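3-hydroxyisobutyrate dehydrogenase (Salmonella typhimurium, PDB 3G0O) probably oxidises L-threonate to 2-dehydro-L-erythronate, using NAD(+) in preference to NADP(+), as a member of the 3-hydroxyisobutyrate dehydrogenase-related family. Local coordinates at residues R59-A62 / G63-A67; I180-Q183 / L184-V188; N226-Q229 / H230-D233; A266-A269 / L270-T274. All coordinates share one frame; numbering follows the deposited sequence.

Contact 1: residues R59-A62 / G63-A67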
ATOM      1  N   ARG A  59      37.271  -9.314  -9.216  1.00 28.17           N
ATOM      2  CA  ARG A  59      38.354 -10.238  -9.558  1.00 30.84           C
ATOM      3  C   ARG A  59      39.521 -10.148  -8.573  1.00 31.27           C
ATOM      4  O   ARG A  59      40.195 -11.140  -8.320  1.00 31.71           O
ATOM      5  CB  ARG A  59      38.869  -9.975 -10.985  1.00 32.08           C
ATOM      6  CG  ARG A  59      37.788 -10.022 -12.058  1.00 35.76           C
ATOM      7  CD  ARG A  59      38.340  -9.894 -13.479  1.00 37.32           C
ATOM      8  NE  ARG A  59      37.320  -9.335 -14.360  1.00 39.95           N
ATOM      9  CZ  ARG A  59      37.018  -8.042 -14.415  1.00 40.75           C
ATOM     10  NH1 ARG A  59      37.675  -7.181 -13.653  1.00 43.04           N
ATOM     11  NH2 ARG A  59      36.034  -7.606 -15.191  1.00 41.15           N
ATOM     12  N   GLU A  60      39.744  -8.965  -8.006  1.00 31.86           N
ATOM     13  CA  GLU A  60      40.844  -8.764  -7.065  1.00 32.95           C
ATOM     14  C   GLU A  60      40.672  -9.515  -5.738  1.00 30.99           C
ATOM     15  O   GLU A  60      41.661  -9.892  -5.105  1.00 31.14           O
ATOM     16  CB  GLU A  60      41.018  -7.266  -6.760  1.00 36.43           C
ATOM     17  CG  GLU A  60      40.534  -6.299  -7.860  1.00 40.68           C
ATOM     18  CD  GLU A  60      41.500  -6.134  -9.016  1.00 43.04           C
ATOM     19  OE1 GLU A  60      41.998  -7.157  -9.537  1.00 44.59           O
ATOM     20  OE2 GLU A  60      41.755  -4.973  -9.419  1.00 44.40           O
ATOM     21  N   PHE A  61      39.430  -9.736  -5.311  1.00 27.50           N
ATOM     22  CA  PHE A  61      39.201 -10.412  -4.036  1.00 25.50           C
ATOM     23  C   PHE A  61      38.332 -11.669  -4.057  1.00 24.86           C
ATOM     24  O   PHE A  61      38.199 -12.342  -3.037  1.00 24.69           O
ATOM     25  CB  PHE A  61      38.626  -9.405  -3.028  1.00 23.45           C
ATOM     26  CG  PHE A  61      37.347  -8.751  -3.478  1.00 22.91           C
ATOM     27  CD1 PHE A  61      36.143  -9.456  -3.463  1.00 21.44           C
ATOM     28  CD2 PHE A  61      37.346  -7.436  -3.934  1.00 22.13           C
ATOM     29  CE1 PHE A  61      34.953  -8.858  -3.898  1.00 22.41           C
ATOM     30  CE2 PHE A  61      36.166  -6.828  -4.369  1.00 22.60           C
ATOM     31  CZ  PHE A  61      34.969  -7.540  -4.352  1.00 22.78           C
ATOM     32  N   ALA A  62      37.752 -11.994  -5.209  1.00 25.25           N
ATOM     33  CA  ALA A  62      36.892 -13.171  -5.322  1.00 26.18           C
ATOM     34  C   ALA A  62      37.565 -14.445  -4.817  1.00 26.01           C
ATOM     35  O   ALA A  62      36.904 -15.348  -4.299  1.00 24.82           O
ATOM     36  CB  ALA A  62      36.454 -13.355  -6.771  1.00 25.32           C
ATOM     37  N   GLY A  63      38.884 -14.511  -4.961  1.00 26.60           N
ATOM     38  CA  GLY A  63      39.613 -15.685  -4.523  1.00 27.29           C
ATOM     39  C   GLY A  63      39.776 -15.861  -3.024  1.00 27.58           C
ATOM     40  O   GLY A  63      40.253 -16.906  -2.584  1.00 28.99           O
ATOM     41  N   VAL A  64      39.385 -14.869  -2.229  1.00 27.00           N
ATOM     42  CA  VAL A  64      39.536 -14.988  -0.780  1.00 26.67           C
ATOM     43  C   VAL A  64      38.250 -14.858   0.023  1.00 25.40           C
ATOM     44  O   VAL A  64      38.224 -15.184   1.212  1.00 24.15           O
ATOM     45  CB  VAL A  64      40.532 -13.942  -0.223  1.00 28.66           C
ATOM     46  CG1 VAL A  64      41.862 -14.057  -0.945  1.00 29.59           C
ATOM     47  CG2 VAL A  64      39.951 -12.540  -0.355  1.00 28.39           C
ATOM     48  N   VAL A  65      37.183 -14.382  -0.610  1.00 21.87           N
ATOM     49  CA  VAL A  65      35.930 -14.212   0.109  1.00 20.37           C
ATOM     50  C   VAL A  65      35.251 -15.529   0.461  1.00 18.20           C
ATOM     51  O   VAL A  65      35.332 -16.510  -0.279  1.00 19.53           O
ATOM     52  CB  VAL A  65      34.922 -13.348  -0.691  1.00 18.59           C
ATOM     53  CG1 VAL A  65      35.460 -11.939  -0.851  1.00 20.14           C
ATOM     54  CG2 VAL A  65      34.648 -13.983  -2.047  1.00 19.23           C
ATOM     55  N   ASP A  66      34.581 -15.531   1.608  1.00 18.88           N
ATOM     56  CA  ASP A  66      33.841 -16.686   2.085  1.00 18.32           C
ATOM     57  C   ASP A  66      32.450 -16.616   1.460  1.00 20.00           C
ATOM     58  O   ASP A  66      31.763 -17.626   1.308  1.00 20.36           O
ATOM     59  CB  ASP A  66      33.728 -16.632   3.604  1.00 19.99           C
ATOM     60  CG  ASP A  66      35.075 -16.752   4.284  1.00 22.92           C
ATOM     61  OD1 ASP A  66      35.666 -17.845   4.218  1.00 25.00           O
ATOM     62  OD2 ASP A  66      35.550 -15.758   4.869  1.00 25.71           O
ATOM     63  N   ALA A  67      32.046 -15.406   1.095  1.00 18.41           N
ATOM     64  CA  ALA A  67      30.740 -15.197   0.486  1.00 19.08           C
ATOM     65  C   ALA A  67      30.764 -13.992  -0.436  1.00 18.68           C
ATOM     66  O   ALA A  67      31.436 -12.998  -0.164  1.00 18.18           O
ATOM     67  CB  ALA A  67      29.682 -14.995   1.570  1.00 17.43           C
TER
HETATM   68  O   HOH W   1      40.725 -13.082  -6.588  1.00 31.15           O
HETATM   69  O   HOH W   2      36.853 -17.274  -2.457  1.00 33.42           O

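Contact 2: residues I180-Q183 / L184-V188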
ATOM      1  N   ILE A 180       9.165 -12.126  -7.842  1.00 13.13           N
ATOM      2  CA  ILE A 180       8.373 -11.750  -9.012  1.00 14.36           C
ATOM      3  C   ILE A 180       6.975 -11.327  -8.578  1.00 14.01           C
ATOM      4  O   ILE A 180       6.472 -10.288  -9.005  1.00 13.64           O
ATOM      5  CB  ILE A 180       8.258 -12.923 -10.015  1.00 13.91           C
ATOM      6  CG1 ILE A 180       9.615 -13.163 -10.678  1.00 17.30           C
ATOM      7  CG2 ILE A 180       7.182 -12.626 -11.063  1.00 13.64           C
ATOM      8  CD1 ILE A 180       9.687 -14.430 -11.495  1.00 18.12           C
ATOM      9  N   ILE A 181       6.347 -12.131  -7.728  1.00 13.64           N
ATOM     10  CA  ILE A 181       5.012 -11.801  -7.254  1.00 15.02           C
ATOM     11  C   ILE A 181       5.070 -10.476  -6.492  1.00 15.42           C
ATOM     12  O   ILE A 181       4.202  -9.618  -6.651  1.00 13.73           O
ATOM     13  CB  ILE A 181       4.460 -12.921  -6.357  1.00 15.18           C
ATOM     14  CG1 ILE A 181       4.386 -14.219  -7.164  1.00 16.94           C
ATOM     15  CG2 ILE A 181       3.085 -12.539  -5.827  1.00 18.75           C
ATOM     16  CD1 ILE A 181       3.956 -15.423  -6.370  1.00 20.29           C
ATOM     17  N   HIS A 182       6.106 -10.301  -5.677  1.00 12.04           N
ATOM     18  CA  HIS A 182       6.261  -9.061  -4.927  1.00 12.61           C
ATOM     19  C   HIS A 182       6.326  -7.847  -5.858  1.00 12.38           C
ATOM     20  O   HIS A 182       5.727  -6.809  -5.573  1.00 12.51           O
ATOM     21  CB  HIS A 182       7.528  -9.102  -4.063  1.00 12.14           C
ATOM     22  CG  HIS A 182       7.815  -7.811  -3.360  1.00 13.26           C
ATOM     23  ND1 HIS A 182       8.560  -6.801  -3.932  1.00 12.02           N
ATOM     24  CD2 HIS A 182       7.390  -7.333  -2.166  1.00 12.39           C
ATOM     25  CE1 HIS A 182       8.576  -5.757  -3.124  1.00 13.47           C
ATOM     26  NE2 HIS A 182       7.872  -6.052  -2.046  1.00 13.75           N
ATOM     27  N   GLN A 183       7.048  -7.978  -6.968  1.00 13.00           N
ATOM     28  CA  GLN A 183       7.188  -6.869  -7.909  1.00 11.96           C
ATOM     29  C   GLN A 183       5.883  -6.518  -8.617  1.00 12.87           C
ATOM     30  O   GLN A 183       5.727  -5.400  -9.110  1.00 13.04           O
ATOM     31  CB  GLN A 183       8.281  -7.161  -8.937  1.00 11.86           C
ATOM     32  CG  GLN A 183       9.689  -7.158  -8.359  1.00 13.45           C
ATOM     33  CD  GLN A 183       9.993  -5.909  -7.548  1.00 15.97           C
ATOM     34  OE1 GLN A 183       9.697  -5.842  -6.355  1.00 17.07           O
ATOM     35  NE2 GLN A 183      10.584  -4.906  -8.194  1.00 17.31           N
ATOM     36  N   LEU A 184       4.956  -7.469  -8.671  1.00 10.78           N
ATOM     37  CA  LEU A 184       3.657  -7.215  -9.282  1.00 11.14           C
ATOM     38  C   LEU A 184       3.005  -6.137  -8.411  1.00 14.54           C
ATOM     39  O   LEU A 184       2.496  -5.134  -8.913  1.00 12.78           O
ATOM     40  CB  LEU A 184       2.799  -8.491  -9.283  1.00 12.32           C
ATOM     41  CG  LEU A 184       1.384  -8.429  -9.893  1.00 14.16           C
ATOM     42  CD1 LEU A 184       0.864  -9.847 -10.102  1.00 15.47           C
ATOM     43  CD2 LEU A 184       0.432  -7.645  -8.997  1.00 15.03           C
ATOM     44  N   LEU A 185       3.045  -6.344  -7.098  1.00 13.06           N
ATOM     45  CA  LEU A 185       2.461  -5.384  -6.165  1.00 13.47           C
ATOM     46  C   LEU A 185       3.206  -4.047  -6.185  1.00 14.07           C
ATOM     47  O   LEU A 185       2.587  -2.988  -6.248  1.00 12.85           O
ATOM     48  CB  LEU A 185       2.457  -5.965  -4.748  1.00 14.97           C
ATOM     49  CG  LEU A 185       1.423  -7.074  -4.500  1.00 17.46           C
ATOM     50  CD1 LEU A 185       1.672  -7.736  -3.155  1.00 18.35           C
ATOM     51  CD2 LEU A 185       0.023  -6.477  -4.556  1.00 16.38           C
ATOM     52  N   ALA A 186       4.533  -4.094  -6.131  1.00 14.34           N
ATOM     53  CA  ALA A 186       5.325  -2.868  -6.143  1.00 13.63           C
ATOM     54  C   ALA A 186       5.004  -2.053  -7.397  1.00 13.83           C
ATOM     55  O   ALA A 186       4.755  -0.853  -7.319  1.00 12.55           O
ATOM     56  CB  ALA A 186       6.821  -3.203  -6.102  1.00 12.91           C
ATOM     57  N   GLY A 187       4.998  -2.723  -8.549  1.00 11.31           N
ATOM     58  CA  GLY A 187       4.723  -2.044  -9.804  1.00 10.72           C
ATOM     59  C   GLY A 187       3.323  -1.474  -9.911  1.00 11.79           C
ATOM     60  O   GLY A 187       3.145  -0.324 -10.326  1.00 10.25           O
ATOM     61  N   VAL A 188       2.326  -2.278  -9.556  1.00  9.67           N
ATOM     62  CA  VAL A 188       0.945  -1.822  -9.619  1.00 10.97           C
ATOM     63  C   VAL A 188       0.725  -0.674  -8.640  1.00 11.18           C
ATOM     64  O   VAL A 188       0.022   0.284  -8.949  1.00  9.59           O
ATOM     65  CB  VAL A 188      -0.038  -2.966  -9.294  1.00 11.00           C
ATOM     66  CG1 VAL A 188      -1.447  -2.413  -9.102  1.00 12.10           C
ATOM     67  CG2 VAL A 188      -0.025  -3.992 -10.424  1.00 10.60           C
TER

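Contact 3: residues N226-Q229 / H230-D233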
ATOM      1  N   ASN A 226       6.470   6.406  -0.533  1.00 17.13           N
ATOM      2  CA  ASN A 226       7.836   6.641  -0.984  1.00 17.48           C
ATOM      3  C   ASN A 226       7.942   7.400  -2.302  1.00 17.64           C
ATOM      4  O   ASN A 226       8.626   8.423  -2.382  1.00 17.04           O
ATOM      5  CB  ASN A 226       8.582   5.313  -1.104  1.00 17.97           C
ATOM      6  CG  ASN A 226      10.038   5.500  -1.476  1.00 18.41           C
ATOM      7  OD1 ASN A 226      10.398   5.530  -2.655  1.00 18.75           O
ATOM      8  ND2 ASN A 226      10.886   5.645  -0.467  1.00 19.64           N
ATOM      9  N   ARG A 227       7.246   6.914  -3.327  1.00 17.27           N
ATOM     10  CA  ARG A 227       7.302   7.526  -4.650  1.00 18.09           C
ATOM     11  C   ARG A 227       6.545   8.843  -4.833  1.00 17.81           C
ATOM     12  O   ARG A 227       7.019   9.742  -5.534  1.00 17.57           O
ATOM     13  CB  ARG A 227       6.826   6.504  -5.691  1.00 18.91           C
ATOM     14  CG  ARG A 227       7.584   5.173  -5.647  1.00 20.52           C
ATOM     15  CD  ARG A 227       9.067   5.390  -5.836  1.00 20.86           C
ATOM     16  NE  ARG A 227       9.721   4.235  -6.448  1.00 19.12           N
ATOM     17  CZ  ARG A 227      10.349   3.270  -5.784  1.00 16.90           C
ATOM     18  NH1 ARG A 227      10.426   3.295  -4.459  1.00 17.51           N
ATOM     19  NH2 ARG A 227      10.906   2.275  -6.456  1.00 15.20           N
HETATM   20  N   MSE A 228       5.380   8.980  -4.209  1.00 16.38           N
HETATM   21  CA  MSE A 228       4.630  10.213  -4.404  1.00 18.95           C
HETATM   22  C   MSE A 228       5.250  11.454  -3.761  1.00 19.13           C
HETATM   23  O   MSE A 228       4.819  12.574  -4.026  1.00 19.72           O
HETATM   24  CB  MSE A 228       3.173  10.036  -3.973  1.00 18.02           C
HETATM   25  CG  MSE A 228       2.382   9.079  -4.873  1.00 19.15           C
HETATM   26 SE   MSE A 228       2.430   9.487  -6.794  1.00 26.08          SE
HETATM   27  CE  MSE A 228       3.943   8.370  -7.314  1.00 20.24           C
ATOM     28  N   GLN A 229       6.262  11.260  -2.924  1.00 21.33           N
ATOM     29  CA  GLN A 229       6.945  12.399  -2.324  1.00 21.97           C
ATOM     30  C   GLN A 229       7.752  13.031  -3.462  1.00 21.14           C
ATOM     31  O   GLN A 229       7.907  14.248  -3.536  1.00 21.22           O
ATOM     32  CB  GLN A 229       7.885  11.944  -1.205  1.00 24.11           C
ATOM     33  CG  GLN A 229       8.614  13.095  -0.521  1.00 28.11           C
ATOM     34  CD  GLN A 229       7.664  14.069   0.159  1.00 29.74           C
ATOM     35  OE1 GLN A 229       6.991  13.722   1.130  1.00 31.13           O
ATOM     36  NE2 GLN A 229       7.598  15.292  -0.357  1.00 31.32           N
ATOM     37  N   HIS A 230       8.257  12.187  -4.358  1.00 20.50           N
ATOM     38  CA  HIS A 230       9.027  12.662  -5.500  1.00 20.77           C
ATOM     39  C   HIS A 230       8.121  13.533  -6.365  1.00 21.04           C
ATOM     40  O   HIS A 230       8.538  14.580  -6.869  1.00 22.40           O
ATOM     41  CB  HIS A 230       9.540  11.478  -6.331  1.00 20.46           C
ATOM     42  CG  HIS A 230      10.397  10.521  -5.564  1.00 20.36           C
ATOM     43  ND1 HIS A 230      10.789   9.301  -6.073  1.00 20.09           N
ATOM     44  CD2 HIS A 230      10.937  10.600  -4.323  1.00 20.88           C
ATOM     45  CE1 HIS A 230      11.528   8.669  -5.179  1.00 22.46           C
ATOM     46  NE2 HIS A 230      11.631   9.437  -4.107  1.00 22.32           N
ATOM     47  N   VAL A 231       6.877  13.093  -6.538  1.00 18.13           N
ATOM     48  CA  VAL A 231       5.911  13.834  -7.341  1.00 19.44           C
ATOM     49  C   VAL A 231       5.572  15.174  -6.707  1.00 20.36           C
ATOM     50  O   VAL A 231       5.520  16.193  -7.390  1.00 20.49           O
ATOM     51  CB  VAL A 231       4.603  13.042  -7.529  1.00 17.51           C
ATOM     52  CG1 VAL A 231       3.551  13.914  -8.199  1.00 18.80           C
ATOM     53  CG2 VAL A 231       4.870  11.799  -8.373  1.00 18.91           C
ATOM     54  N   VAL A 232       5.327  15.165  -5.402  1.00 20.58           N
ATOM     55  CA  VAL A 232       5.000  16.396  -4.699  1.00 23.03           C
ATOM     56  C   VAL A 232       6.151  17.388  -4.836  1.00 25.50           C
ATOM     57  O   VAL A 232       5.929  18.588  -5.017  1.00 26.67           O
ATOM     58  CB  VAL A 232       4.737  16.133  -3.200  1.00 23.85           C
ATOM     59  CG1 VAL A 232       4.518  17.448  -2.474  1.00 21.99           C
ATOM     60  CG2 VAL A 232       3.515  15.233  -3.038  1.00 22.35           C
ATOM     61  N   ASP A 233       7.379  16.882  -4.761  1.00 26.35           N
ATOM     62  CA  ASP A 233       8.556  17.735  -4.876  1.00 28.20           C
ATOM     63  C   ASP A 233       8.964  17.995  -6.322  1.00 28.50           C
ATOM     64  O   ASP A 233       9.889  18.764  -6.578  1.00 30.85           O
ATOM     65  CB  ASP A 233       9.740  17.123  -4.118  1.00 28.80           C
ATOM     66  CG  ASP A 233       9.499  17.043  -2.622  1.00 30.38           C
ATOM     67  OD1 ASP A 233       8.888  17.979  -2.068  1.00 30.90           O
ATOM     68  OD2 ASP A 233       9.933  16.051  -2.000  1.00 31.32           O
TER
HETATM   69  O   HOH W   3       7.577  18.480   0.113  1.00 37.22           O

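Contact 4: residues A266-A269 / L270-T274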
ATOM      1  N   ALA A 266      -1.856  -6.082 -13.418  1.00 13.12           N
ATOM      2  CA  ALA A 266      -0.425  -6.113 -13.735  1.00 12.32           C
ATOM      3  C   ALA A 266      -0.157  -5.858 -15.210  1.00 12.01           C
ATOM      4  O   ALA A 266       0.877  -5.276 -15.564  1.00 10.96           O
ATOM      5  CB  ALA A 266       0.182  -7.444 -13.328  1.00 13.26           C
ATOM      6  N   SER A 267      -1.078  -6.291 -16.070  1.00 11.04           N
ATOM      7  CA  SER A 267      -0.899  -6.080 -17.505  1.00 10.69           C
ATOM      8  C   SER A 267      -1.114  -4.598 -17.797  1.00 11.26           C
ATOM      9  O   SER A 267      -0.455  -4.022 -18.664  1.00 11.52           O
ATOM     10  CB  SER A 267      -1.880  -6.941 -18.323  1.00 13.30           C
ATOM     11  OG  SER A 267      -3.228  -6.541 -18.142  1.00 13.91           O
ATOM     12  N   THR A 268      -2.022  -3.977 -17.052  1.00  9.68           N
ATOM     13  CA  THR A 268      -2.300  -2.555 -17.233  1.00 11.57           C
ATOM     14  C   THR A 268      -1.088  -1.740 -16.786  1.00 13.17           C
ATOM     15  O   THR A 268      -0.655  -0.831 -17.486  1.00 10.20           O
ATOM     16  CB  THR A 268      -3.541  -2.115 -16.418  1.00 14.57           C
ATOM     17  OG1 THR A 268      -4.691  -2.828 -16.891  1.00 16.66           O
ATOM     18  CG2 THR A 268      -3.786  -0.604 -16.565  1.00 14.60           C
ATOM     19  N   ALA A 269      -0.536  -2.075 -15.623  1.00 11.12           N
ATOM     20  CA  ALA A 269       0.627  -1.355 -15.112  1.00 12.44           C
ATOM     21  C   ALA A 269       1.808  -1.491 -16.076  1.00 12.19           C
ATOM     22  O   ALA A 269       2.537  -0.528 -16.312  1.00 10.63           O
ATOM     23  CB  ALA A 269       1.007  -1.886 -13.731  1.00 10.09           C
ATOM     24  N   LEU A 270       1.998  -2.687 -16.628  1.00  9.83           N
ATOM     25  CA  LEU A 270       3.093  -2.892 -17.572  1.00 11.12           C
ATOM     26  C   LEU A 270       2.899  -1.966 -18.768  1.00 11.28           C
ATOM     27  O   LEU A 270       3.847  -1.333 -19.234  1.00  9.92           O
ATOM     28  CB  LEU A 270       3.161  -4.355 -18.045  1.00 10.26           C
ATOM     29  CG  LEU A 270       4.114  -4.614 -19.220  1.00 11.55           C
ATOM     30  CD1 LEU A 270       5.523  -4.173 -18.857  1.00 11.30           C
ATOM     31  CD2 LEU A 270       4.095  -6.104 -19.586  1.00 12.71           C
ATOM     32  N   ASN A 271       1.666  -1.874 -19.260  1.00 10.73           N
ATOM     33  CA  ASN A 271       1.396  -1.001 -20.398  1.00 11.55           C
ATOM     34  C   ASN A 271       1.677   0.455 -20.050  1.00 11.79           C
ATOM     35  O   ASN A 271       2.180   1.210 -20.881  1.00 12.95           O
ATOM     36  CB  ASN A 271      -0.055  -1.132 -20.861  1.00 10.79           C
ATOM     37  CG  ASN A 271      -0.301  -2.404 -21.634  1.00 10.92           C
ATOM     38  OD1 ASN A 271       0.583  -2.901 -22.329  1.00 14.30           O
ATOM     39  ND2 ASN A 271      -1.510  -2.929 -21.536  1.00 13.23           N
HETATM   40  N   MSE A 272       1.353   0.849 -18.822  1.00  9.71           N
HETATM   41  CA  MSE A 272       1.598   2.229 -18.404  1.00 11.57           C
HETATM   42  C   MSE A 272       3.091   2.552 -18.346  1.00 10.95           C
HETATM   43  O   MSE A 272       3.531   3.570 -18.878  1.00 11.05           O
HETATM   44  CB  MSE A 272       0.944   2.498 -17.047  1.00 12.51           C
HETATM   45  CG  MSE A 272      -0.574   2.502 -17.116  1.00 14.71           C
HETATM   46 SE   MSE A 272      -1.415   2.412 -15.372  1.00 24.63          SE
HETATM   47  CE  MSE A 272      -1.036   4.215 -14.756  1.00 21.07           C
ATOM     48  N   PHE A 273       3.871   1.688 -17.707  1.00 11.09           N
ATOM     49  CA  PHE A 273       5.306   1.925 -17.627  1.00 11.41           C
ATOM     50  C   PHE A 273       5.926   1.854 -19.018  1.00 11.33           C
ATOM     51  O   PHE A 273       6.850   2.599 -19.329  1.00 10.38           O
ATOM     52  CB  PHE A 273       5.970   0.913 -16.692  1.00 10.69           C
ATOM     53  CG  PHE A 273       5.792   1.229 -15.232  1.00 10.54           C
ATOM     54  CD1 PHE A 273       6.485   2.285 -14.643  1.00 12.94           C
ATOM     55  CD2 PHE A 273       4.938   0.467 -14.441  1.00 11.49           C
ATOM     56  CE1 PHE A 273       6.330   2.576 -13.282  1.00 12.31           C
ATOM     57  CE2 PHE A 273       4.776   0.750 -13.081  1.00 11.52           C
ATOM     58  CZ  PHE A 273       5.475   1.806 -12.502  1.00 11.48           C
ATOM     59  N   THR A 274       5.412   0.961 -19.859  1.00 12.71           N
ATOM     60  CA  THR A 274       5.937   0.836 -21.216  1.00 13.25           C
ATOM     61  C   THR A 274       5.670   2.131 -21.991  1.00 13.93           C
ATOM     62  O   THR A 274       6.529   2.608 -22.748  1.00 14.71           O
ATOM     63  CB  THR A 274       5.306  -0.377 -21.943  1.00 11.31           C
ATOM     64  OG1 THR A 274       5.706  -1.585 -21.279  1.00 11.85           O
ATOM     65  CG2 THR A 274       5.775  -0.435 -23.407  1.00 11.97           C
TER
HETATM   66  O   HOH W   4       0.609  -5.780 -20.812  1.00 17.13           O

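Contact 1: residues R59-A62 / G63-A67
The ring of F61 meets V65 through a single methyl: CG1 of V65 comes in obliquely against CD1 of F61, at 3.7 Å. Beyond this stretch the same ring meets the ring of W34, the two planes inclined by about 30°, and it also touches A36; V65 touches W34 as well. F61 can lie there because CG sits between its own backbone N and carbonyl carbon (chi1 58°), which brings CD1 up to CG1 of V65.

Behind the ring, the carbonyl oxygen of F61 holds the turn. V64 N donates to F61 O at 2.9 Å in a nearly straight bond (169°), although the donor stands well above the carbonyl plane; V65 N adds a weak bond to the same oxygen. That oxygen is hemmed in by carbon as well, with CG2 of V64 only 3.2 Å from F61 O.

Two waters bridge backbone atoms. Water 1 links R59 O to G63 N, accepting from the amide at 2.8 Å, while water 2 donates to both A62 O and V65 O, bridging the bend a step later. The following D66 forms salt bridges with R153 and K93. F61 to V64 make a type I beta turn; F61 and V65 lie against strand 32-36, and the chain then enters strand 67-70 of the Rossmann-type NAD-binding domain, between strands 9-13 and 97-100.

Contact 2: residues I180-Q183 / L184-V188
L184 opens the second half of this helical stretch by placing its CB 3.2 Å from I181 O, while its backbone N shares itself between two weak bonds, to I180 O and to I181 O. With CG anti to the backbone N (chi1 -180°), the rest of the leucine then runs away from the preceding turn. L185 lies next, its CB resting 3.5 Å from H182 O.

A186 N donates to H182 O at 3.0 Å, and its CB lies beside the H182-Q183 pair, oblique to the imidazole and 3.9 Å from Q183 OE1. That amide oxygen is itself occupied: H182 ND1 donates to Q183 OE1 at 2.8 Å, the oxygen lying in the ring plane at the imidazole edge. This bond helps fix how the ring is turned, together with a weak hydrogen bond between H182 NE2 and G219 N of the second subunit. The glutamine reaches ND1 by bending at chi2 (-51°), and its NE2 bonds D248, tying the pair to helix 242-258. G187 follows, its N bonded to Q183 O at 2.8 Å, and V188 N closes the run on L184 O.

The predicted active-site residue K179 lies beside Q183. Helix 174-202 is buried here on several sides: I180 packs on helix 242-258, L184 and V188 on helix 264-281, and I181, H182, L185 and V188 against the second subunit.

Contact 3: residues N226-Q229 / H230-D233
Side-chain nitrogen NE2 of Q229 has two acceptors, a carboxylate oxygen of D233 and, weakly, water 3. It donates to D233 OD2 at 3.0 Å, arriving from above the carboxylate plane, with the amide and carboxylate planes 29° apart. Q229 reaches that far by running CG anti to its backbone N (chi1 -179°) and then folding back at chi2. Water 3 closes the link by donating to D233 OD1 at 2.6 Å. The backbone repeats the connection, D233 N bonding Q229 O, so the two residues are fastened twice.

One turn back, one face of the H230 ring is covered by main chain: N226 O stands 3.6 Å above its plane, offset toward the rim, and R227 CA is over the same face. H230 and R227 run side by side and point the same way, their flat ends inclined by only 20°. Each is held elsewhere, H230 ND1 by D285 and R227 NE by a salt bridge to D286. R227 NH1 also donates to N226 OD1 at 2.9 Å, from above the amide plane.

On the apolar flank CG2 of V231 touches both SE and CE of selenomethionine M228, each at 3.7 Å, and M228 further packs on helices 174-202 and 207-214. V232 N bonds M228 O.

R227, held by D286, reaches a bound L(+)-tartrate through NH2; the ligand probably came from the crystallisation liquor. The pairing of Q229 with D233, by side chain and main chain alike, is an i to i+4 contact in the last turn of helix 222-232.

Contact 4: residues A266-A269 / L270-T274
Main-chain bonds set the frame: L270 N to A266 O, N271 N to S267 O, M272 N to T268 O and F273 N to A269 O form an unbroken i to i+4 ladder. The last is the straightest, at 172° and 2.9 Å between F273 N and A269 O. One step on, L270 O takes two donors from T274, its N and its OG1 at 2.8 Å, which come from opposite faces of the carbonyl plane; the hydroxyl thereby folds back onto its own helix.

Water adds a polar link, donating to S267 O at 3.0 Å and, at longer range, to N271 OD1. S267 OG bonds L263 O and P264 O, and T268 OG1 bonds P264 O.

Close packing is of two kinds. SE of selenomethionine M272 lies 4.0 Å from CG2 of T268. Separately, the F273 ring approaches a carbonyl obliquely, CD2 coming within 3.2 Å of A269 O.

Helix 264-281 is wedged between partners: A269, L270 and F273 lean on helix 242-258, where F273 meets the ring of F245; A266, A269, M272 and F273 pack on helix 174-202; and in the second subunit E195 accepts a hydrogen bond from A266 N, while T268 meets T268 and M272 packs on L265.

Overall arrangement
Contact 1 stands apart in the nucleotide-binding domain, its centre about 33 Å from that of contact 2 and about 40 Å from those of contacts 3 and 4. The other three belong to the helical C-terminal region. Contacts 2 and 4 touch directly: G187 O lies 3.4 Å from F273 CE2, and CB of A266 packs against CG of L184 at 3.8 Å; both contacts also meet the second subunit. Contact 3 touches neither, its nearest atoms about 7 Å from contact 2. Tartrate is bound near both, about 3 Å from the R227 side chain and about 4 Å from that of H182. Predicted active-site K179 is about 3 Å from Q183 but about 10 Å from R227, between side chains.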